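Long-range contacts in Ceg4 (Legionella pneumophila subsp. pneumophila, PDB 6AOK), which acts as a HAD-like, magnesium-binding phosphotyrosine phosphatase, an effector that attenuates activation of eukaryotic MAPK pathways: residues 141-146 against 172-177; 86-91 against 124-129. All coordinates share one frame; numbering follows the deposited sequence. Where two conformers were deposited one is given.

Interaction 1 (141-146 against 172-177)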
ATOM      1  N   SER A 141      -1.947  -8.064  10.223  1.00 10.08           N
ATOM      2  CA  SER A 141      -2.450  -9.114  11.098  1.00 16.64           C
ATOM      3  C   SER A 141      -3.298 -10.129  10.332  1.00 18.76           C
ATOM      4  O   SER A 141      -3.415 -11.284  10.748  1.00 21.14           O
ATOM      5  CB  SER A 141      -3.261  -8.486  12.219  1.00 17.04           C
ATOM      6  OG  SER A 141      -4.575  -8.207  11.767  1.00 18.96           O
ATOM      7  N   GLY A 142      -3.942  -9.702   9.243  1.00 16.19           N
ATOM      8  CA  GLY A 142      -4.752 -10.574   8.436  1.00 13.91           C
ATOM      9  C   GLY A 142      -6.222 -10.376   8.669  1.00 14.28           C
ATOM     10  O   GLY A 142      -7.035 -10.913   7.920  1.00 15.14           O
ATOM     11  N   TYR A 143      -6.584  -9.589   9.668  1.00 13.22           N
ATOM     12  CA  TYR A 143      -7.985  -9.304   9.951  1.00 14.19           C
ATOM     13  C   TYR A 143      -8.130  -7.801   9.766  1.00 14.47           C
ATOM     14  O   TYR A 143      -7.790  -7.019  10.669  1.00 12.00           O
ATOM     15  CB  TYR A 143      -8.360  -9.742  11.365  1.00 15.86           C
ATOM     16  CG  TYR A 143      -9.832  -9.555  11.687  1.00 16.03           C
ATOM     17  CD1 TYR A 143     -10.806  -9.561  10.671  1.00 14.51           C
ATOM     18  CD2 TYR A 143     -10.248  -9.383  13.018  1.00 16.66           C
ATOM     19  CE1 TYR A 143     -12.160  -9.422  10.975  1.00 17.48           C
ATOM     20  CE2 TYR A 143     -11.563  -9.220  13.328  1.00 17.53           C
ATOM     21  CZ  TYR A 143     -12.514  -9.246  12.320  1.00 19.52           C
ATOM     22  OH  TYR A 143     -13.800  -9.071  12.692  1.00 21.29           O
ATOM     23  N   LYS A 144      -8.609  -7.394   8.578  1.00 11.14           N
ATOM     24  CA  LYS A 144      -8.572  -5.978   8.241  1.00 10.36           C
ATOM     25  C   LYS A 144      -9.476  -5.136   9.143  1.00 11.48           C
ATOM     26  O   LYS A 144      -9.149  -3.978   9.436  1.00 11.53           O
ATOM     27  CB  LYS A 144      -8.934  -5.800   6.758  1.00 11.03           C
ATOM     28  CG  LYS A 144      -7.926  -6.500   5.830  1.00 10.21           C
ATOM     29  CD  LYS A 144      -7.791  -5.780   4.453  1.00 15.28           C
ATOM     30  CE  LYS A 144      -6.889  -6.575   3.533  1.00 16.33           C
ATOM     31  NZ  LYS A 144      -6.640  -5.952   2.185  1.00 13.00           N
ATOM     32  N   PHE A 145     -10.625  -5.667   9.561  1.00 12.78           N
ATOM     33  CA  PHE A 145     -11.474  -4.889  10.462  1.00 13.07           C
ATOM     34  C   PHE A 145     -10.706  -4.501  11.722  1.00 11.45           C
ATOM     35  O   PHE A 145     -10.751  -3.348  12.152  1.00 11.54           O
ATOM     36  CB  PHE A 145     -12.744  -5.648  10.862  1.00 14.17           C
ATOM     37  CG  PHE A 145     -13.554  -4.900  11.909  1.00 17.89           C
ATOM     38  CD1 PHE A 145     -14.403  -3.887  11.532  1.00 13.68           C
ATOM     39  CD2 PHE A 145     -13.371  -5.148  13.264  1.00 16.90           C
ATOM     40  CE1 PHE A 145     -15.139  -3.156  12.497  1.00 14.50           C
ATOM     41  CE2 PHE A 145     -14.062  -4.433  14.228  1.00 16.29           C
ATOM     42  CZ  PHE A 145     -14.969  -3.422  13.830  1.00 17.11           C
ATOM     43  N   ASN A 146     -10.014  -5.465  12.345  1.00 11.54           N
ATOM     44  CA  ASN A 146      -9.319  -5.149  13.592  1.00 15.64           C
ATOM     45  C   ASN A 146      -8.158  -4.220  13.325  1.00 13.84           C
ATOM     46  O   ASN A 146      -7.874  -3.319  14.133  1.00 14.65           O
ATOM     47  CB  ASN A 146      -8.815  -6.432  14.271  1.00 19.61           C
ATOM     48  CG  ASN A 146      -9.825  -6.990  15.282  1.00 27.14           C
ATOM     49  OD1 ASN A 146     -10.920  -6.416  15.500  1.00 30.45           O
ATOM     50  ND2 ASN A 146      -9.480  -8.134  15.892  1.00 27.95           N
ATOM     51  N   TYR A 172     -12.784  -5.124   1.756  1.00 11.12           N
ATOM     52  CA  TYR A 172     -13.267  -3.749   1.643  1.00 10.85           C
ATOM     53  C   TYR A 172     -14.357  -3.467   2.678  1.00 11.06           C
ATOM     54  O   TYR A 172     -14.299  -2.475   3.434  1.00 10.66           O
ATOM     55  CB  TYR A 172     -13.820  -3.516   0.225  1.00 11.62           C
ATOM     56  CG  TYR A 172     -14.408  -2.126   0.066  1.00 14.00           C
ATOM     57  CD1 TYR A 172     -13.614  -1.056  -0.323  1.00 13.40           C
ATOM     58  CD2 TYR A 172     -15.736  -1.884   0.334  1.00 14.81           C
ATOM     59  CE1 TYR A 172     -14.146   0.200  -0.456  1.00 13.25           C
ATOM     60  CE2 TYR A 172     -16.280  -0.639   0.185  1.00 15.49           C
ATOM     61  CZ  TYR A 172     -15.470   0.400  -0.226  1.00 16.20           C
ATOM     62  OH  TYR A 172     -16.014   1.664  -0.344  1.00 18.19           O
ATOM     63  N   ALA A 173     -15.312  -4.377   2.770  1.00 11.94           N
ATOM     64  CA  ALA A 173     -16.488  -4.194   3.609  1.00 15.35           C
ATOM     65  C   ALA A 173     -16.100  -4.098   5.076  1.00 14.43           C
ATOM     66  O   ALA A 173     -16.689  -3.307   5.818  1.00 12.23           O
ATOM     67  CB  ALA A 173     -17.475  -5.349   3.377  1.00 15.96           C
ATOM     68  N   GLU A 174     -15.128  -4.914   5.506  1.00 11.60           N
ATOM     69  CA  GLU A 174     -14.542  -4.816   6.848  1.00 12.01           C
ATOM     70  C   GLU A 174     -13.899  -3.468   7.122  1.00 12.15           C
ATOM     71  O   GLU A 174     -14.092  -2.897   8.191  1.00 12.84           O
ATOM     72  CB  GLU A 174     -13.473  -5.896   7.046  1.00 12.21           C
ATOM     73  CG  GLU A 174     -14.042  -7.327   7.144  1.00 14.12           C
ATOM     74  CD  GLU A 174     -12.909  -8.319   7.392  1.00 17.27           C
ATOM     75  OE1 GLU A 174     -11.842  -7.938   7.938  1.00 15.74           O
ATOM     76  OE2 GLU A 174     -13.108  -9.496   7.067  1.00 18.66           O
HETATM   77  N   MSE A 175     -13.085  -2.971   6.214  1.00 10.08           N
HETATM   78  CA  MSE A 175     -12.475  -1.701   6.457  1.00 11.08           C
HETATM   79  C   MSE A 175     -13.502  -0.595   6.518  1.00 11.92           C
HETATM   80  O   MSE A 175     -13.444   0.244   7.349  1.00 11.65           O
HETATM   81  CB  MSE A 175     -11.426  -1.378   5.419  1.00 13.40           C
HETATM   82  CG  MSE A 175     -10.348  -2.444   5.345  1.00 12.59           C
HETATM   83 SE   MSE A 175      -8.643  -1.794   4.600  0.57 14.54          SE
HETATM   84  CE  MSE A 175      -9.229  -2.054   2.733  1.00 17.16           C
ATOM     85  N   LEU A 176     -14.460  -0.652   5.626  1.00 11.60           N
ATOM     86  CA  LEU A 176     -15.519   0.367   5.622  1.00 12.38           C
ATOM     87  C   LEU A 176     -16.326   0.340   6.920  1.00 13.30           C
ATOM     88  O   LEU A 176     -16.672   1.392   7.467  1.00 12.63           O
ATOM     89  CB  LEU A 176     -16.429   0.130   4.425  1.00 14.23           C
ATOM     90  CG  LEU A 176     -17.539   1.152   4.294  1.00 16.45           C
ATOM     91  CD1 LEU A 176     -16.976   2.573   3.967  1.00 13.37           C
ATOM     92  CD2 LEU A 176     -18.527   0.666   3.206  1.00 16.92           C
ATOM     93  N   ARG A 177     -16.639  -0.870   7.419  1.00 13.82           N
ATOM     94  CA  ARG A 177     -17.297  -1.026   8.723  1.00 18.02           C
ATOM     95  C   ARG A 177     -16.488  -0.371   9.848  1.00 12.82           C
ATOM     96  O   ARG A 177     -17.043   0.306  10.728  1.00 13.74           O
ATOM     97  CB  ARG A 177     -17.474  -2.528   9.008  1.00 20.69           C
ATOM     98  CG  ARG A 177     -18.679  -2.905   9.816  1.00 29.80           C
ATOM     99  CD  ARG A 177     -19.369  -4.175   9.223  1.00 31.88           C
ATOM    100  NE  ARG A 177     -18.396  -5.207   8.848  1.00 33.54           N
ATOM    101  CZ  ARG A 177     -18.460  -5.931   7.723  1.00 32.14           C
ATOM    102  NH1 ARG A 177     -19.455  -5.747   6.854  1.00 36.44           N
ATOM    103  NH2 ARG A 177     -17.532  -6.831   7.453  1.00 25.43           N
TER
HETATM  104  O   HOH W   1      -9.916  -9.498   6.777  1.00 18.63           O

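Interaction 2 (86-91 against 124-129)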
ATOM      1  N   ASP A  86       2.720  -7.120 -13.816  1.00 26.82           N
ATOM      2  CA  ASP A  86       1.576  -6.979 -12.908  1.00 29.61           C
ATOM      3  C   ASP A  86       1.919  -7.273 -11.452  1.00 26.87           C
ATOM      4  O   ASP A  86       1.146  -6.872 -10.570  1.00 24.73           O
ATOM      5  CB  ASP A  86       0.420  -7.892 -13.342  1.00 39.13           C
ATOM      6  CG  ASP A  86      -0.260  -7.417 -14.615  1.00 50.75           C
ATOM      7  OD1 ASP A  86      -1.153  -8.133 -15.112  1.00 56.63           O
ATOM      8  OD2 ASP A  86       0.094  -6.330 -15.133  1.00 54.12           O
ATOM      9  N   PHE A  87       3.050  -7.941 -11.166  1.00 17.03           N
ATOM     10  CA  PHE A  87       3.536  -7.995  -9.785  1.00 17.26           C
ATOM     11  C   PHE A  87       3.872  -6.629  -9.217  1.00 16.38           C
ATOM     12  O   PHE A  87       3.910  -6.462  -7.990  1.00 17.26           O
ATOM     13  CB  PHE A  87       4.822  -8.787  -9.684  1.00 23.03           C
ATOM     14  CG  PHE A  87       4.644 -10.264  -9.648  1.00 30.53           C
ATOM     15  CD1 PHE A  87       4.314 -10.962 -10.804  1.00 34.95           C
ATOM     16  CD2 PHE A  87       4.881 -10.973  -8.466  1.00 31.49           C
ATOM     17  CE1 PHE A  87       4.188 -12.335 -10.789  1.00 38.53           C
ATOM     18  CE2 PHE A  87       4.766 -12.372  -8.449  1.00 35.40           C
ATOM     19  CZ  PHE A  87       4.430 -13.047  -9.614  1.00 37.62           C
ATOM     20  N   LEU A  88       4.156  -5.660 -10.073  1.00 16.18           N
ATOM     21  CA  LEU A  88       4.646  -4.363  -9.642  1.00 13.56           C
ATOM     22  C   LEU A  88       3.503  -3.346  -9.545  1.00 16.53           C
ATOM     23  O   LEU A  88       2.378  -3.589  -9.996  1.00 19.22           O
ATOM     24  CB  LEU A  88       5.724  -3.869 -10.615  1.00 17.98           C
ATOM     25  CG  LEU A  88       6.915  -4.786 -10.862  1.00 15.05           C
ATOM     26  CD1 LEU A  88       7.784  -4.134 -11.907  1.00 17.07           C
ATOM     27  CD2 LEU A  88       7.662  -4.890  -9.562  1.00 14.02           C
HETATM   28  N   MSE A  89       3.800  -2.202  -8.944  1.00 14.64           N
HETATM   29  CA  MSE A  89       2.883  -1.049  -8.938  0.50 17.88           C
HETATM   30  C   MSE A  89       2.804  -0.451 -10.309  1.00 18.34           C
HETATM   31  O   MSE A  89       3.821  -0.366 -10.970  1.00 17.45           O
HETATM   32  CB  MSE A  89       3.384   0.068  -8.032  0.50 19.99           C
HETATM   33  CG  MSE A  89       3.313  -0.159  -6.621  0.50 23.01           C
HETATM   34 SE   MSE A  89       3.660   1.569  -5.802  0.40 25.99          SE
HETATM   35  CE  MSE A  89       5.557   1.234  -5.409  0.50 24.71           C
ATOM     36  N   SER A  90       1.638   0.034 -10.738  1.00 20.33           N
ATOM     37  CA  SER A  90       1.582   0.765 -11.993  1.00 21.98           C
ATOM     38  C   SER A  90       2.309   2.110 -11.857  1.00 20.25           C
ATOM     39  O   SER A  90       2.475   2.633 -10.761  1.00 18.24           O
ATOM     40  CB  SER A  90       0.127   1.022 -12.412  1.00 23.33           C
ATOM     41  OG  SER A  90      -0.522   1.833 -11.443  1.00 20.44           O
ATOM     42  N   PRO A  91       2.732   2.689 -12.972  1.00 20.63           N
ATOM     43  CA  PRO A  91       3.337   4.022 -12.926  1.00 21.68           C
ATOM     44  C   PRO A  91       2.436   5.059 -12.289  1.00 22.25           C
ATOM     45  O   PRO A  91       2.944   5.994 -11.645  1.00 20.51           O
ATOM     46  CB  PRO A  91       3.564   4.349 -14.412  1.00 25.38           C
ATOM     47  CG  PRO A  91       3.596   3.005 -15.111  1.00 24.92           C
ATOM     48  CD  PRO A  91       2.653   2.133 -14.338  1.00 23.30           C
ATOM     49  N   LYS A 124      10.973  -0.344  -2.710  1.00 11.45           N
ATOM     50  CA  LYS A 124      12.410  -0.078  -2.897  1.00 14.87           C
ATOM     51  C   LYS A 124      12.828  -0.339  -4.325  1.00 14.90           C
ATOM     52  O   LYS A 124      13.581   0.444  -4.918  1.00 16.30           O
ATOM     53  CB  LYS A 124      13.227  -0.962  -1.946  1.00 17.46           C
ATOM     54  CG  LYS A 124      14.783  -0.866  -2.002  1.00 24.95           C
ATOM     55  CD  LYS A 124      15.244   0.539  -1.740  1.00 31.30           C
ATOM     56  CE  LYS A 124      14.636   1.143  -0.467  1.00 34.23           C
ATOM     57  NZ  LYS A 124      14.937   2.625  -0.402  1.00 36.77           N
ATOM     58  N   TYR A 125      12.392  -1.467  -4.883  1.00 12.83           N
ATOM     59  CA  TYR A 125      12.755  -1.764  -6.262  1.00 13.58           C
ATOM     60  C   TYR A 125      12.262  -0.655  -7.175  1.00 16.62           C
ATOM     61  O   TYR A 125      12.925  -0.296  -8.182  1.00 14.63           O
ATOM     62  CB  TYR A 125      12.157  -3.109  -6.680  1.00 13.53           C
ATOM     63  CG  TYR A 125      12.323  -3.322  -8.167  1.00 14.46           C
ATOM     64  CD1 TYR A 125      13.601  -3.464  -8.722  1.00 15.62           C
ATOM     65  CD2 TYR A 125      11.233  -3.359  -9.001  1.00 14.41           C
ATOM     66  CE1 TYR A 125      13.776  -3.616 -10.090  1.00 16.66           C
ATOM     67  CE2 TYR A 125      11.393  -3.518 -10.365  1.00 15.52           C
ATOM     68  CZ  TYR A 125      12.659  -3.627 -10.903  1.00 16.61           C
ATOM     69  OH  TYR A 125      12.839  -3.753 -12.285  1.00 20.48           O
ATOM     70  N   GLN A 126      11.080  -0.099  -6.854  1.00 12.89           N
ATOM     71  CA  GLN A 126      10.466   0.873  -7.755  1.00 13.38           C
ATOM     72  C   GLN A 126      10.842   2.313  -7.429  1.00 15.39           C
ATOM     73  O   GLN A 126      10.190   3.243  -7.912  1.00 16.92           O
ATOM     74  CB  GLN A 126       8.944   0.660  -7.819  1.00 14.40           C
ATOM     75  CG  GLN A 126       8.608  -0.741  -8.478  1.00 12.74           C
ATOM     76  CD  GLN A 126       7.163  -0.863  -8.853  1.00 13.26           C
ATOM     77  OE1 GLN A 126       6.374  -1.512  -8.153  1.00 14.79           O
ATOM     78  NE2 GLN A 126       6.784  -0.230  -9.953  1.00 14.80           N
ATOM     79  N   GLY A 127      11.932   2.519  -6.732  1.00 16.01           N
ATOM     80  CA  GLY A 127      12.564   3.819  -6.723  1.00 18.02           C
ATOM     81  C   GLY A 127      12.250   4.627  -5.500  1.00 18.03           C
ATOM     82  O   GLY A 127      12.546   5.816  -5.480  1.00 20.88           O
ATOM     83  N   PHE A 128      11.602   4.034  -4.509  1.00 14.59           N
ATOM     84  CA  PHE A 128      11.295   4.761  -3.291  1.00 15.40           C
ATOM     85  C   PHE A 128      12.469   4.789  -2.320  1.00 16.93           C
ATOM     86  O   PHE A 128      13.169   3.799  -2.140  1.00 18.94           O
ATOM     87  CB  PHE A 128      10.052   4.137  -2.650  1.00 13.09           C
ATOM     88  CG  PHE A 128       8.804   4.522  -3.365  1.00 13.24           C
ATOM     89  CD1 PHE A 128       8.417   3.840  -4.497  1.00 13.62           C
ATOM     90  CD2 PHE A 128       8.078   5.639  -2.976  1.00 14.73           C
ATOM     91  CE1 PHE A 128       7.244   4.187  -5.180  1.00 13.78           C
ATOM     92  CE2 PHE A 128       6.919   6.016  -3.657  1.00 15.65           C
ATOM     93  CZ  PHE A 128       6.494   5.288  -4.747  1.00 14.31           C
ATOM     94  N   SER A 129      12.672   5.935  -1.666  1.00 17.11           N
ATOM     95  CA  SER A 129      13.763   6.079  -0.713  1.00 17.80           C
ATOM     96  C   SER A 129      13.367   5.469   0.629  1.00 17.57           C
ATOM     97  O   SER A 129      12.198   5.251   0.903  1.00 14.72           O
ATOM     98  CB  SER A 129      14.111   7.548  -0.521  1.00 18.93           C
ATOM     99  OG  SER A 129      13.031   8.146   0.188  1.00 18.61           O
TER

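Interaction 1 (141-146 against 172-177)
Glu174 reaches from helix 169-180 to the first turn of helix 144-153, where its OE1 accepts the backbone N-H of Phe145 at 3.0 Å from N, on the anti lone pair and with an N-H...O angle of 153°. A carboxylate suits this place, since amides in a first helical turn lack partners within their own helix and the positive helix end probably welcomes the charge. Water 1 adds to the grip, accepting from Lys144 N and donating to Glu174 OE1 at 2.7 Å. The Tyr143 side chain crosses that of Glu174 at about a right angle, ring and carboxylate planes 71° apart, with CD1 3.3 Å from OE1. Tyr143 is the N-cap residue; before it come the ST turn of Ser141 OG and Gly142, whose positive phi suits glycine because a side chain would jam against Ser141 O. This N-terminal part of Ceg4 is its HAD-like phosphatase domain, and Lys144 runs extended beyond CG to the magnesium site, which in HAD phosphatases is the active site: NZ forms salt bridges with Asp166 and the magnesium ligand Asp18 and bonds to Val111 O. Its long stem passes Met175, a selenomethionine, Lys144 CB lying 3.9 Å from Met175 CG. Phe145 has CG anti to the backbone N (chi1 174°); at its ring edge, near the plane, lie Glu174 O, 3.5 Å from CD1, and Arg177 C, 4.1 Å from CE1.

Interaction 2 (86-91 against 124-129)
The Gln126 carboxamide grips the backbone of Met89 with two hydrogen bonds, using both its polar atoms. OE1 accepts from Met89 N at 2.8 Å, the donor lying in the carbonyl plane on a lone pair. NE2 donates a hydrogen bond to Met89 O at 3.1 Å, almost straight at 177° and within the amide plane of the glutamine. The paired bonds fix the rotation of the amide; glutamine, with a donor and an acceptor on one flat group, suits a buried loop residue that offers both N-H and C=O. Its chain, extended beyond CG, reaches from the end of helix 116-125 to the loop backbone, and Tyr74 OH adds a weak bond to NE2.

Apolar groups flank this polar centre. Leu88 crosses Tyr125 at about a right angle; CD1 sits in the ring plane at its edge, while CD2 is 3.9 Å from Tyr125 CD2. The Tyr125 hydroxyl is bonded to Gly72 O. Met89, a selenomethionine, meets Phe128 tip to tip: in one of its two conformers the chain bends at chi3 (-99°), which places CE 3.4 Å from Phe128 CE1, and SE makes an oblique Met-aromatic contact 5.5 Å from the ring centroid. Gly127, at a positive phi where a side chain would jam against Gln126 O, is the C' residue of a Schellman motif that ends helix 116-125 and turns the chain into Phe128.

Helix 91-100 borders one part of the contact, its Phe97 touching Met89 and Phe128 and its His98 stacking on Phe128, whereas helix 60-71 supplies Phe67 and Tyr71 against Tyr125.

From the N terminus, the chain first lays down strand 13-17, the middle strand of the parallel sheet, whose end leads to the magnesium ligands Asp18 and Asp20. Interaction 2 then closes a loop of 32 residues that holds helix 91-100, strand 106-111 and helix 116-125, tying the approach to the first helix to the exit of the last. Interaction 1 follows, closing 25 residues with most of helix 144-153 and strand 161-165, and joins the start of helix 144-153 to the middle of helix 169-180. The loops run in series, neither nesting nor crossing. Their centres lie 25 Å apart on opposite sides of the chain's centre, with nearest atoms about 14 Å apart.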